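Local structure of thioesterase domain-containing protein (Pyrococcus horikoshii, 1IXL) at residues Glu5-Lys10 with Asn64-Val69; Ala89-Ile94 with Val103-Tyr108; Gly98-Val103 with Lys118-Val123. The protein is of unknown function but adopts the hot-dog fold and may hydrolyse acyl-CoA thioesters. One frame throughout, in Å; residues are numbered along the deposited sequence.

Overall arrangement
All three contacts belong to one hot-dog fold, in which a long antiparallel sheet wraps around helix 48-63. Contact 1 comes first along the chain; it ties the N-terminal loop to the turn between that helix and strand 68-77. Contacts 2 and 3 alternate in sequence and share Val103, since strand 100-109 pairs with 86-97 in one and with 112-123 in the other; their centres lie about 12 Å apart. Contact 3 also touches contact 1, centres about 13 Å apart, through strands 112-123 and 68-77; contacts 1 and 2, centres about 16 Å apart, do not touch. Together they join the N-terminal loop, the helix end and successive strands into one fold.

Contact 1. Residues Glu5-Lys10 with Asn64-Val69; sequences EQRTHK and NEPTVV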
# COMPACT_ATOMS: atom_id res chain seq x y z
N GLU A 5 12.30 10.47 -5.36
CA GLU A 5 11.38 10.27 -6.46
C GLU A 5 10.94 8.80 -6.47
O GLU A 5 11.62 7.92 -5.92
CB GLU A 5 12.06 10.63 -7.79
CG GLU A 5 13.48 10.14 -7.93
CD GLU A 5 14.19 10.71 -9.15
OE1 GLU A 5 14.08 11.94 -9.41
OE2 GLU A 5 14.88 9.94 -9.86
N GLN A 6 9.78 8.55 -7.06
CA GLN A 6 9.27 7.19 -7.14
C GLN A 6 10.10 6.40 -8.14
O GLN A 6 10.17 6.75 -9.32
CB GLN A 6 7.81 7.21 -7.59
CG GLN A 6 7.17 5.87 -7.42
CD GLN A 6 5.68 5.92 -7.58
OE1 GLN A 6 5.05 6.96 -7.37
NE2 GLN A 6 5.09 4.79 -7.93
N ARG A 7 10.70 5.30 -7.68
CA ARG A 7 11.54 4.50 -8.58
C ARG A 7 10.95 3.16 -9.03
O ARG A 7 11.61 2.40 -9.73
CB ARG A 7 12.89 4.25 -7.91
CG ARG A 7 13.67 5.52 -7.55
CD ARG A 7 14.91 5.12 -6.79
NE ARG A 7 15.82 4.32 -7.61
CZ ARG A 7 16.67 3.42 -7.12
NH1 ARG A 7 16.73 3.21 -5.81
NH2 ARG A 7 17.46 2.74 -7.94
N THR A 8 9.72 2.87 -8.63
CA THR A 8 9.09 1.60 -8.99
C THR A 8 7.58 1.75 -9.01
O THR A 8 7.05 2.69 -8.42
CB THR A 8 9.45 0.49 -7.97
OG1 THR A 8 8.91 -0.77 -8.42
CG2 THR A 8 8.85 0.81 -6.58
N HIS A 9 6.90 0.81 -9.67
CA HIS A 9 5.44 0.80 -9.73
C HIS A 9 4.91 2.15 -10.20
O HIS A 9 3.87 2.61 -9.72
CB HIS A 9 4.88 0.49 -8.33
CG HIS A 9 4.97 -0.95 -7.93
ND1 HIS A 9 6.17 -1.64 -7.88
CD2 HIS A 9 4.01 -1.85 -7.61
CE1 HIS A 9 5.94 -2.90 -7.55
NE2 HIS A 9 4.64 -3.05 -7.38
N LYS A 10 5.59 2.76 -11.16
CA LYS A 10 5.22 4.10 -11.65
C LYS A 10 3.89 4.29 -12.37
O LYS A 10 3.33 5.38 -12.35
CB LYS A 10 6.35 4.64 -12.56
CG LYS A 10 7.68 4.82 -11.88
CD LYS A 10 8.75 5.14 -12.92
CE LYS A 10 10.10 5.39 -12.29
NZ LYS A 10 11.16 5.60 -13.35
N ASN A 64 10.79 1.09 -2.35
CA ASN A 64 11.10 1.95 -3.48
C ASN A 64 12.36 1.58 -4.26
O ASN A 64 13.22 2.41 -4.52
CB ASN A 64 11.20 3.40 -3.00
CG ASN A 64 11.18 4.40 -4.14
OD1 ASN A 64 10.51 4.19 -5.16
ND2 ASN A 64 11.91 5.52 -3.98
N GLU A 65 12.43 0.31 -4.65
CA GLU A 65 13.54 -0.21 -5.42
C GLU A 65 12.85 -0.67 -6.70
O GLU A 65 11.80 -1.30 -6.63
CB GLU A 65 14.16 -1.39 -4.67
CG GLU A 65 15.62 -1.51 -4.86
CD GLU A 65 16.40 -0.75 -3.81
OE1 GLU A 65 16.57 -1.30 -2.69
OE2 GLU A 65 16.82 0.39 -4.09
N PRO A 66 13.42 -0.38 -7.88
CA PRO A 66 12.80 -0.77 -9.16
C PRO A 66 12.19 -2.17 -9.26
O PRO A 66 11.02 -2.33 -9.67
CB PRO A 66 13.94 -0.58 -10.16
CG PRO A 66 14.68 0.62 -9.58
CD PRO A 66 14.71 0.31 -8.10
N THR A 67 12.97 -3.18 -8.88
CA THR A 67 12.55 -4.57 -8.95
C THR A 67 11.78 -5.12 -7.73
O THR A 67 11.57 -6.33 -7.64
CB THR A 67 13.78 -5.48 -9.15
OG1 THR A 67 14.67 -5.32 -8.03
CG2 THR A 67 14.51 -5.11 -10.43
N VAL A 68 11.35 -4.26 -6.81
CA VAL A 68 10.65 -4.78 -5.62
C VAL A 68 9.34 -5.50 -5.99
O VAL A 68 8.64 -5.11 -6.92
CB VAL A 68 10.38 -3.65 -4.58
CG1 VAL A 68 9.39 -2.65 -5.15
CG2 VAL A 68 9.87 -4.26 -3.26
N VAL A 69 9.03 -6.57 -5.27
CA VAL A 69 7.79 -7.32 -5.51
C VAL A 69 7.23 -7.81 -4.18
O VAL A 69 7.94 -7.93 -3.19
CB VAL A 69 8.01 -8.53 -6.47
CG1 VAL A 69 8.88 -9.59 -5.81
CG2 VAL A 69 6.68 -9.12 -6.85
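The amide of Asn64, the first residue to leave helical geometry after helix 48-63, grips the backbone of the N-terminal loop with both ends. With CG anti to the backbone N (chi1 -166°), OD1 takes the Arg7 N-H on a lone pair at 2.8 Å, while ND2 gives a nearly straight bond to Glu5 O at 3.1 Å. The two bonds lie close to the amide plane and fix its rotation and its flip. A second polar chain runs through Thr8: its OG1 donates to Pro66 O at 2.9 Å, from above the carbonyl plane, and accepts a hydrogen bond from His9 ND1, in the plane of the imidazole. Arg7 NH1 meets Glu65 OE2 at 3.3 Å in a weak, bent salt bridge. In the packing, Pro66 CD lies over one face of the Arg7 guanidinium, 3.7 Å from NH2, and Thr8 CG2 meets Val68 CG1 at 3.8 Å, the two side chains crossing at about a right angle. A type I turn from Glu65 to Val68 places Pro66 and Val68 for these contacts. The contact thus fastens the loop preceding strand 19-24 to the helix-to-strand turn: Gln6 and His9 reach Tyr57 of helix 48-63, Asn64 packs on Ile23 of strand 19-24, and Val68 lies between Met60 of the helix and Cys121 of strand 112-123.

Contact 2. Residues Ala89-Ile94 with Val103-Tyr108; sequences AKAKII and VEVKVY
Strands 89-94 and 103-108 run antiparallel, their axes 160° apart, as part of a beta hairpin. Four backbone hydrogen bonds join them in two reciprocal pairs, Lys90 with Lys106 and Lys92 with Glu104. The straightest, from Lys90 N to Lys106 O at 2.9 Å, runs nearly along the carbonyl axis; its return bond, from Lys106 N to Lys90 O, enters from above the carbonyl plane. At the non-hydrogen-bonded pairs CA-H groups also point at carbonyls, as where Val103 CA approaches Lys92 O at 3.3 Å.

Apolar contacts carry the face bearing Ala89, Ala91, Ile93, Val103, Val105 and Val107. Each valine has CG1 anti to the backbone N and CG2 beside it; in Val105 and Val107 it is CG2 that meets the alanine methyl of the paired residue. Val105 CG2 touches Ala91 CB at 3.6 Å, and Val107 CG2 meets Ala89 CB at 3.8 Å. Ala91 CB also meets Val103 CG1 at 3.9 Å, so that this small methyl sits against two valines.

Lys90, Lys92, Glu104 and Lys106 point to the reverse face. The extended chain of Lys90 crosses Tyr108 at about a right angle, CD lying 3.8 Å from CE1, and brings NZ over the ring face in a cation-pi contact, 4.9 Å from the centroid. Lys106 folds back along its own strand to form a long salt bridge with Glu104, whose CB in turn receives Ile94 CG2.

The small and branched side chains face helix 48-63, the central helix of the hot dog: Ala89 packs on Leu54, Ala91 on Ala58, and Val105 and Val107 on Ala55. Strand 27-33 borders residues 89-94, and strand 112-123 borders residues 103-108.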
# COMPACT_ATOMS: atom_id res chain seq x y z
N ALA A 89 -2.70 4.98 3.49
CA ALA A 89 -1.88 3.88 3.93
C ALA A 89 -0.49 4.43 4.30
O ALA A 89 0.09 5.19 3.53
CB ALA A 89 -1.76 2.85 2.81
N LYS A 90 0.00 4.05 5.48
CA LYS A 90 1.32 4.44 5.97
C LYS A 90 2.17 3.17 6.11
O LYS A 90 1.86 2.30 6.92
CB LYS A 90 1.18 5.19 7.30
CG LYS A 90 0.33 6.47 7.12
CD LYS A 90 0.25 7.35 8.36
CE LYS A 90 -0.81 8.43 8.14
NZ LYS A 90 -0.94 9.30 9.35
N ALA A 91 3.22 3.08 5.31
CA ALA A 91 4.11 1.91 5.26
C ALA A 91 5.54 2.19 5.73
O ALA A 91 6.15 3.15 5.28
CB ALA A 91 4.15 1.38 3.83
N LYS A 92 6.06 1.35 6.62
CA LYS A 92 7.44 1.53 7.10
C LYS A 92 8.21 0.21 7.11
O LYS A 92 7.67 -0.82 7.51
CB LYS A 92 7.46 2.13 8.51
CG LYS A 92 8.90 2.32 9.05
CD LYS A 92 8.95 3.10 10.35
CE LYS A 92 8.33 2.34 11.50
NZ LYS A 92 8.64 3.02 12.81
N ILE A 93 9.45 0.23 6.63
CA ILE A 93 10.26 -0.97 6.65
C ILE A 93 10.57 -1.20 8.12
O ILE A 93 11.11 -0.31 8.78
CB ILE A 93 11.57 -0.79 5.87
CG1 ILE A 93 11.27 -0.63 4.38
CG2 ILE A 93 12.48 -1.99 6.09
CD1 ILE A 93 12.52 -0.37 3.54
N ILE A 94 10.19 -2.35 8.66
CA ILE A 94 10.46 -2.61 10.08
C ILE A 94 11.61 -3.60 10.28
O ILE A 94 12.12 -3.75 11.40
CB ILE A 94 9.21 -3.12 10.85
CG1 ILE A 94 8.63 -4.37 10.18
CG2 ILE A 94 8.17 -2.00 10.94
CD1 ILE A 94 7.61 -5.10 11.06
N VAL A 103 7.76 -5.02 5.81
CA VAL A 103 7.16 -3.70 5.91
C VAL A 103 5.84 -3.78 6.64
O VAL A 103 5.01 -4.64 6.34
CB VAL A 103 6.91 -3.15 4.50
CG1 VAL A 103 6.28 -1.76 4.57
CG2 VAL A 103 8.23 -3.13 3.73
N GLU A 104 5.64 -2.91 7.62
CA GLU A 104 4.38 -2.90 8.34
C GLU A 104 3.55 -1.81 7.69
O GLU A 104 4.08 -0.75 7.33
CB GLU A 104 4.60 -2.59 9.82
CG GLU A 104 3.31 -2.47 10.62
CD GLU A 104 3.55 -2.37 12.11
OE1 GLU A 104 4.40 -1.55 12.52
OE2 GLU A 104 2.88 -3.10 12.88
N VAL A 105 2.26 -2.06 7.49
CA VAL A 105 1.42 -1.04 6.88
C VAL A 105 0.12 -0.94 7.67
O VAL A 105 -0.44 -1.94 8.12
CB VAL A 105 1.05 -1.39 5.40
CG1 VAL A 105 0.21 -0.28 4.81
CG2 VAL A 105 2.29 -1.60 4.55
N LYS A 106 -0.33 0.28 7.85
CA LYS A 106 -1.59 0.52 8.53
C LYS A 106 -2.34 1.46 7.62
O LYS A 106 -1.77 2.42 7.11
CB LYS A 106 -1.35 1.16 9.91
CG LYS A 106 -1.02 0.14 10.98
CD LYS A 106 -1.26 0.69 12.38
CE LYS A 106 0.03 1.04 13.07
NZ LYS A 106 0.82 -0.20 13.30
N VAL A 107 -3.60 1.14 7.36
CA VAL A 107 -4.40 2.00 6.50
C VAL A 107 -5.38 2.73 7.41
O VAL A 107 -6.06 2.09 8.21
CB VAL A 107 -5.16 1.20 5.45
CG1 VAL A 107 -6.00 2.15 4.59
CG2 VAL A 107 -4.16 0.42 4.57
N TYR A 108 -5.42 4.06 7.29
CA TYR A 108 -6.30 4.90 8.11
C TYR A 108 -7.42 5.60 7.37
O TYR A 108 -7.33 5.88 6.18
CB TYR A 108 -5.48 6.03 8.78
CG TYR A 108 -4.33 5.58 9.66
CD1 TYR A 108 -3.11 5.17 9.11
CD2 TYR A 108 -4.48 5.52 11.04
CE1 TYR A 108 -2.07 4.70 9.91
CE2 TYR A 108 -3.45 5.06 11.86
CZ TYR A 108 -2.25 4.65 11.30
OH TYR A 108 -1.24 4.17 12.11

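Contact 3. Residues Gly98-Val103 with Lys118-Val123; sequences GKKKIV and KFYCYV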
# COMPACT_ATOMS: atom_id res chain seq x y z
N GLY A 98 18.41 -7.53 4.06
CA GLY A 98 19.09 -7.49 2.78
C GLY A 98 18.09 -7.34 1.65
O GLY A 98 17.39 -6.34 1.56
N LYS A 99 18.02 -8.36 0.80
CA LYS A 99 17.12 -8.34 -0.34
C LYS A 99 15.67 -8.55 0.08
O LYS A 99 14.76 -8.31 -0.71
CB LYS A 99 17.52 -9.41 -1.36
CG LYS A 99 17.91 -10.77 -0.78
CD LYS A 99 19.16 -10.72 0.11
CE LYS A 99 19.87 -12.07 0.15
NZ LYS A 99 18.93 -13.22 0.27
N LYS A 100 15.46 -9.01 1.31
CA LYS A 100 14.10 -9.19 1.80
C LYS A 100 13.85 -8.07 2.80
O LYS A 100 14.71 -7.78 3.65
CB LYS A 100 13.90 -10.53 2.50
CG LYS A 100 12.41 -10.76 2.86
CD LYS A 100 12.10 -12.11 3.49
CE LYS A 100 12.23 -12.07 5.01
NZ LYS A 100 11.74 -13.31 5.67
N LYS A 101 12.67 -7.46 2.69
CA LYS A 101 12.28 -6.37 3.56
C LYS A 101 10.91 -6.66 4.19
O LYS A 101 9.99 -7.07 3.50
CB LYS A 101 12.18 -5.08 2.74
CG LYS A 101 13.38 -4.84 1.81
CD LYS A 101 14.60 -4.40 2.60
CE LYS A 101 15.77 -4.02 1.69
NZ LYS A 101 15.39 -3.03 0.65
N ILE A 102 10.79 -6.48 5.50
CA ILE A 102 9.50 -6.69 6.16
C ILE A 102 8.93 -5.28 6.37
O ILE A 102 9.56 -4.44 7.00
CB ILE A 102 9.65 -7.42 7.50
CG1 ILE A 102 10.21 -8.82 7.26
CG2 ILE A 102 8.31 -7.54 8.19
CD1 ILE A 102 10.55 -9.59 8.55
N VAL A 103 7.76 -5.02 5.81
CA VAL A 103 7.16 -3.70 5.91
C VAL A 103 5.84 -3.78 6.64
O VAL A 103 5.01 -4.64 6.34
CB VAL A 103 6.91 -3.15 4.50
CG1 VAL A 103 6.28 -1.76 4.57
CG2 VAL A 103 8.23 -3.13 3.73
N LYS A 118 1.51 -7.02 7.68
CA LYS A 118 2.94 -7.16 7.48
C LYS A 118 3.10 -7.60 6.03
O LYS A 118 2.44 -8.54 5.59
CB LYS A 118 3.53 -8.22 8.40
CG LYS A 118 3.66 -7.79 9.84
CD LYS A 118 4.75 -8.58 10.56
CE LYS A 118 4.62 -8.42 12.07
NZ LYS A 118 3.98 -7.11 12.41
N PHE A 119 3.96 -6.91 5.29
CA PHE A 119 4.21 -7.23 3.89
C PHE A 119 5.68 -7.63 3.73
O PHE A 119 6.58 -6.86 4.07
CB PHE A 119 3.85 -6.03 3.02
CG PHE A 119 2.38 -5.68 3.04
CD1 PHE A 119 1.79 -5.17 4.19
CD2 PHE A 119 1.58 -5.95 1.93
CE1 PHE A 119 0.40 -4.94 4.24
CE2 PHE A 119 0.20 -5.72 1.97
CZ PHE A 119 -0.38 -5.22 3.12
N TYR A 120 5.90 -8.84 3.21
CA TYR A 120 7.24 -9.39 3.00
C TYR A 120 7.59 -9.15 1.55
O TYR A 120 7.06 -9.80 0.64
CB TYR A 120 7.25 -10.89 3.35
CG TYR A 120 6.79 -11.16 4.77
CD1 TYR A 120 5.47 -10.93 5.14
CD2 TYR A 120 7.68 -11.63 5.75
CE1 TYR A 120 5.04 -11.14 6.44
CE2 TYR A 120 7.26 -11.84 7.05
CZ TYR A 120 5.93 -11.59 7.39
OH TYR A 120 5.49 -11.78 8.67
N CYS A 121 8.49 -8.18 1.36
CA CYS A 121 8.91 -7.72 0.05
C CYS A 121 10.32 -8.17 -0.35
O CYS A 121 11.21 -8.31 0.50
CB CYS A 121 8.85 -6.18 0.03
SG CYS A 121 7.36 -5.48 0.86
N TYR A 122 10.51 -8.38 -1.65
CA TYR A 122 11.79 -8.83 -2.18
C TYR A 122 12.31 -7.95 -3.29
O TYR A 122 11.59 -7.68 -4.25
CB TYR A 122 11.66 -10.25 -2.74
CG TYR A 122 11.40 -11.28 -1.69
CD1 TYR A 122 12.46 -11.85 -0.97
CD2 TYR A 122 10.10 -11.67 -1.38
CE1 TYR A 122 12.23 -12.79 0.04
CE2 TYR A 122 9.85 -12.59 -0.38
CZ TYR A 122 10.91 -13.15 0.33
OH TYR A 122 10.66 -14.03 1.35
N VAL A 123 13.56 -7.53 -3.17
CA VAL A 123 14.18 -6.74 -4.21
C VAL A 123 14.94 -7.78 -5.04
O VAL A 123 15.88 -8.42 -4.56
CB VAL A 123 15.14 -5.72 -3.59
CG1 VAL A 123 15.85 -4.94 -4.68
CG2 VAL A 123 14.36 -4.78 -2.67
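Lys100 and Tyr122 lie side by side and point the same way, forming a non-hydrogen-bonded pair of the hairpin. With CG anti to the backbone N (chi1 -173°), the lysine lays its methylenes along the phenol: CG comes within 3.5 Å of Tyr122 CE1, and CD reaches Tyr122 OH at 3.2 Å. The chain then bends at chi3 and carries NZ to the edge of the Tyr120 ring, near its plane. An alanine in place of Tyr122 removes the ring beside the Lys100 methylenes and would probably loosen the course of that side chain. Ile102 and Tyr120 repeat the alongside packing at the next non-hydrogen-bonded pair, with CG1 4.1 Å from Tyr120 CD2, while the phenol OH of Tyr120 bonds to Glu74 beyond this contact.

The reverse face bears Lys101, Val103, Phe119 and Cys121. Here Val103 turns CG2 to the Cys121 thiol, 3.8 Å from SG, and the Phe119 ring swings away, with Val103 O lying at the edge of the ring, in its plane. Lys101, bent at chi2 and chi4, crosses Val123 obliquely, its NZ 3.9 Å from CG2, and has a long, weak ion pair with Glu65.

Five straight backbone bonds set this register, paired at Lys101 with Cys121 and at Val103 with Phe119; Phe119 N to Val103 O is the shortest at 2.7 Å. The fifth, Val123 N to Lys99 O at 2.8 Å, extends the ladder beside the tight turn at Gly98.

Strands 86-97 and 68-77 flank this hairpin on its two sides. Phe119, Cys121 and Val123 face helix 48-63, packing on Ala55, Met60 and Val63, which places this face in the core of the hot dog.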